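PDB 6SQX: peptide-binding protein, which cleaves the peptidoglycan of potentially competing bacteria as a secreted NlpC/P60 endopeptidase, probably of the cysteine type. Local coordinates for residues D33-I38 / F301-N306. Sequence-based numbering, arbitrary orientation.
With EDO (1,2-ethanediol), chain O.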
loop_
_atom_site.group_PDB
_atom_site.type_symbol
_atom_site.label_atom_id
_atom_site.label_comp_id
_atom_site.label_asym_id
_atom_site.label_seq_id
_atom_site.Cartn_x
_atom_site.Cartn_y
_atom_site.Cartn_z
ATOM N N ASP A 33 -14.184 14.369 6.892
ATOM C CA ASP A 33 -15.331 13.466 6.899
ATOM C C ASP A 33 -15.744 13.280 5.445
ATOM O O ASP A 33 -16.158 14.244 4.798
ATOM C CB ASP A 33 -16.463 14.081 7.720
ATOM C CG ASP A 33 -17.701 13.180 7.800
ATOM O OD1 ASP A 33 -17.799 12.137 7.107
ATOM O OD2 ASP A 33 -18.623 13.477 8.595
ATOM N N ALA A 34 -15.595 12.059 4.925
ATOM C CA ALA A 34 -15.887 11.828 3.524
ATOM C C ALA A 34 -17.330 12.173 3.193
ATOM O O ALA A 34 -17.641 12.493 2.040
ATOM C CB ALA A 34 -15.613 10.360 3.161
ATOM N N PHE A 35 -18.233 12.142 4.176
ATOM C CA PHE A 35 -19.624 12.424 3.848
ATOM C C PHE A 35 -19.851 13.891 3.515
ATOM O O PHE A 35 -20.899 14.219 2.946
ATOM C CB PHE A 35 -20.549 12.025 5.011
ATOM C CG PHE A 35 -20.766 10.532 5.120
ATOM C CD1 PHE A 35 -21.584 9.884 4.221
ATOM C CD2 PHE A 35 -20.137 9.784 6.097
ATOM C CE1 PHE A 35 -21.804 8.530 4.302
ATOM C CE2 PHE A 35 -20.346 8.404 6.180
ATOM C CZ PHE A 35 -21.174 7.780 5.262
ATOM N N HIS A 36 -18.903 14.771 3.875
ATOM C CA HIS A 36 -19.004 16.188 3.518
ATOM C C HIS A 36 -18.906 16.394 2.009
ATOM O O HIS A 36 -19.323 17.445 1.489
ATOM C CB HIS A 36 -17.890 16.957 4.239
ATOM C CG HIS A 36 -18.017 18.442 4.175
ATOM N ND1 HIS A 36 -18.902 19.147 4.961
ATOM C CD2 HIS A 36 -17.334 19.363 3.456
ATOM C CE1 HIS A 36 -18.769 20.442 4.714
ATOM N NE2 HIS A 36 -17.825 20.599 3.804
ATOM N N TYR A 37 -18.397 15.392 1.299
ATOM C CA TYR A 37 -18.140 15.470 -0.132
ATOM C C TYR A 37 -19.051 14.539 -0.910
ATOM O O TYR A 37 -18.765 14.230 -2.073
ATOM C CB TYR A 37 -16.663 15.169 -0.421
ATOM C CG TYR A 37 -15.779 15.944 0.538
ATOM C CD1 TYR A 37 -15.572 17.310 0.354
ATOM C CD2 TYR A 37 -15.239 15.343 1.682
ATOM C CE1 TYR A 37 -14.819 18.058 1.254
ATOM C CE2 TYR A 37 -14.481 16.097 2.610
ATOM C CZ TYR A 37 -14.280 17.455 2.374
ATOM O OH TYR A 37 -13.540 18.220 3.236
ATOM N N ILE A 38 -20.151 14.092 -0.312
ATOM C CA ILE A 38 -21.107 13.211 -0.985
ATOM C C ILE A 38 -22.470 13.879 -0.950
ATOM O O ILE A 38 -22.959 14.245 0.131
ATOM C CB ILE A 38 -21.153 11.817 -0.348
ATOM C CG1 ILE A 38 -19.773 11.146 -0.491
ATOM C CG2 ILE A 38 -22.277 10.980 -0.988
ATOM C CD1 ILE A 38 -19.593 9.909 0.331
ATOM N N PHE A 301 -17.820 3.448 1.036
ATOM C CA PHE A 301 -16.533 4.096 0.762
ATOM C C PHE A 301 -16.251 5.182 1.800
ATOM O O PHE A 301 -15.118 5.306 2.287
ATOM C CB PHE A 301 -16.520 4.694 -0.649
ATOM C CG PHE A 301 -15.859 3.802 -1.670
ATOM C CD1 PHE A 301 -16.546 2.725 -2.220
ATOM C CD2 PHE A 301 -14.546 4.039 -2.077
ATOM C CE1 PHE A 301 -15.942 1.884 -3.147
ATOM C CE2 PHE A 301 -13.936 3.201 -3.030
ATOM C CZ PHE A 301 -14.644 2.134 -3.541
ATOM N N ALA A 302 -17.288 5.973 2.142
ATOM C CA ALA A 302 -17.137 7.044 3.130
ATOM C C ALA A 302 -16.755 6.491 4.499
ATOM O O ALA A 302 -15.863 7.031 5.168
ATOM C CB ALA A 302 -18.416 7.883 3.208
ATOM N N HIS A 303 -17.442 5.421 4.945
ATOM C CA HIS A 303 -17.085 4.859 6.244
ATOM C C HIS A 303 -15.642 4.378 6.249
ATOM O O HIS A 303 -14.905 4.582 7.221
ATOM C CB HIS A 303 -17.975 3.675 6.601
ATOM C CG HIS A 303 -19.422 4.000 6.802
ATOM N ND1 HIS A 303 -19.864 5.050 7.584
ATOM C CD2 HIS A 303 -20.533 3.358 6.364
ATOM C CE1 HIS A 303 -21.192 5.049 7.595
ATOM N NE2 HIS A 303 -21.627 4.024 6.869
ATOM N N GLN A 304 -15.226 3.702 5.175
ATOM C CA GLN A 304 -13.870 3.162 5.156
ATOM C C GLN A 304 -12.835 4.271 5.075
ATOM O O GLN A 304 -11.826 4.240 5.796
ATOM C CB GLN A 304 -13.729 2.198 3.986
ATOM C CG GLN A 304 -14.568 0.960 4.199
ATOM C CD GLN A 304 -14.132 0.203 5.434
ATOM O OE1 GLN A 304 -12.971 -0.207 5.551
ATOM N NE2 GLN A 304 -15.061 0.065 6.411
ATOM N N ILE A 305 -13.075 5.275 4.221
ATOM C CA ILE A 305 -12.198 6.452 4.190
ATOM C C ILE A 305 -12.067 7.065 5.578
ATOM O O ILE A 305 -10.960 7.335 6.064
ATOM C CB ILE A 305 -12.707 7.469 3.157
ATOM C CG1 ILE A 305 -12.340 6.988 1.743
ATOM C CG2 ILE A 305 -12.142 8.861 3.427
ATOM C CD1 ILE A 305 -13.048 7.760 0.660
ATOM N N ASN A 306 -13.204 7.254 6.247
ATOM C CA ASN A 306 -13.164 7.889 7.559
ATOM C C ASN A 306 -12.341 7.077 8.552
ATOM O O ASN A 306 -11.725 7.653 9.462
ATOM C CB ASN A 306 -14.599 8.080 8.062
ATOM C CG ASN A 306 -15.275 9.302 7.436
ATOM O OD1 ASN A 306 -14.626 10.043 6.671
ATOM N ND2 ASN A 306 -16.579 9.514 7.723
HETATM C C1 EDO O . -14.670 22.435 2.653
HETATM O O1 EDO O . -15.837 22.205 1.874
HETATM C C2 EDO O . -14.571 21.391 3.743
HETATM O O2 EDO O . -13.973 22.028 4.829
#
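The side-chain amide of N306 grips the start of the short 3-10 segment 34-36 with both of its ends. Its OD1 accepts the backbone N of A34 at 2.8 Å in a nearly straight bond (174°), met in the carbonyl plane on a lone pair. Its ND2, with the partner close to the amide plane, donates to OD1 of D33 at 3.0 Å, and the two flat groups are turned 67° apart. The same D33 OD1 accepts a second N-H, from the backbone N of F35, 3.0 Å away, which closes an Asx turn; both donors meet this oxygen from well out of the carboxylate plane. CG lies anti to the backbone N (chi1 -179°), swinging the carboxylate back toward the helix although CB points away. Two N-H donors on one oxygen would favour the charged carboxylate.

Alongside these bonds the packing is carried by methyls and rings. CB of A302 stands over the centre of the F35 ring as a CH-pi contact, 3.5 Å from the centroid. The far edge of that ring, at CZ and CE2, meets the face of the H303 imidazole in an offset edge-to-face pair. CB of A34 rests against CB of A302 (3.7 Å) and CG2 of I305, and CD1 of I38 also touches the A302 methyl, at 3.7 Å. Further out, L43 touches F35, while F414 packs on I305. An Asx turn opening a 3-10 segment is thus held by a helix side-chain amide, joining the N-terminal loop to helix 298-308, which packs through I305 on L331 of helix 326-334, a helix within the NlpC/P60 family region.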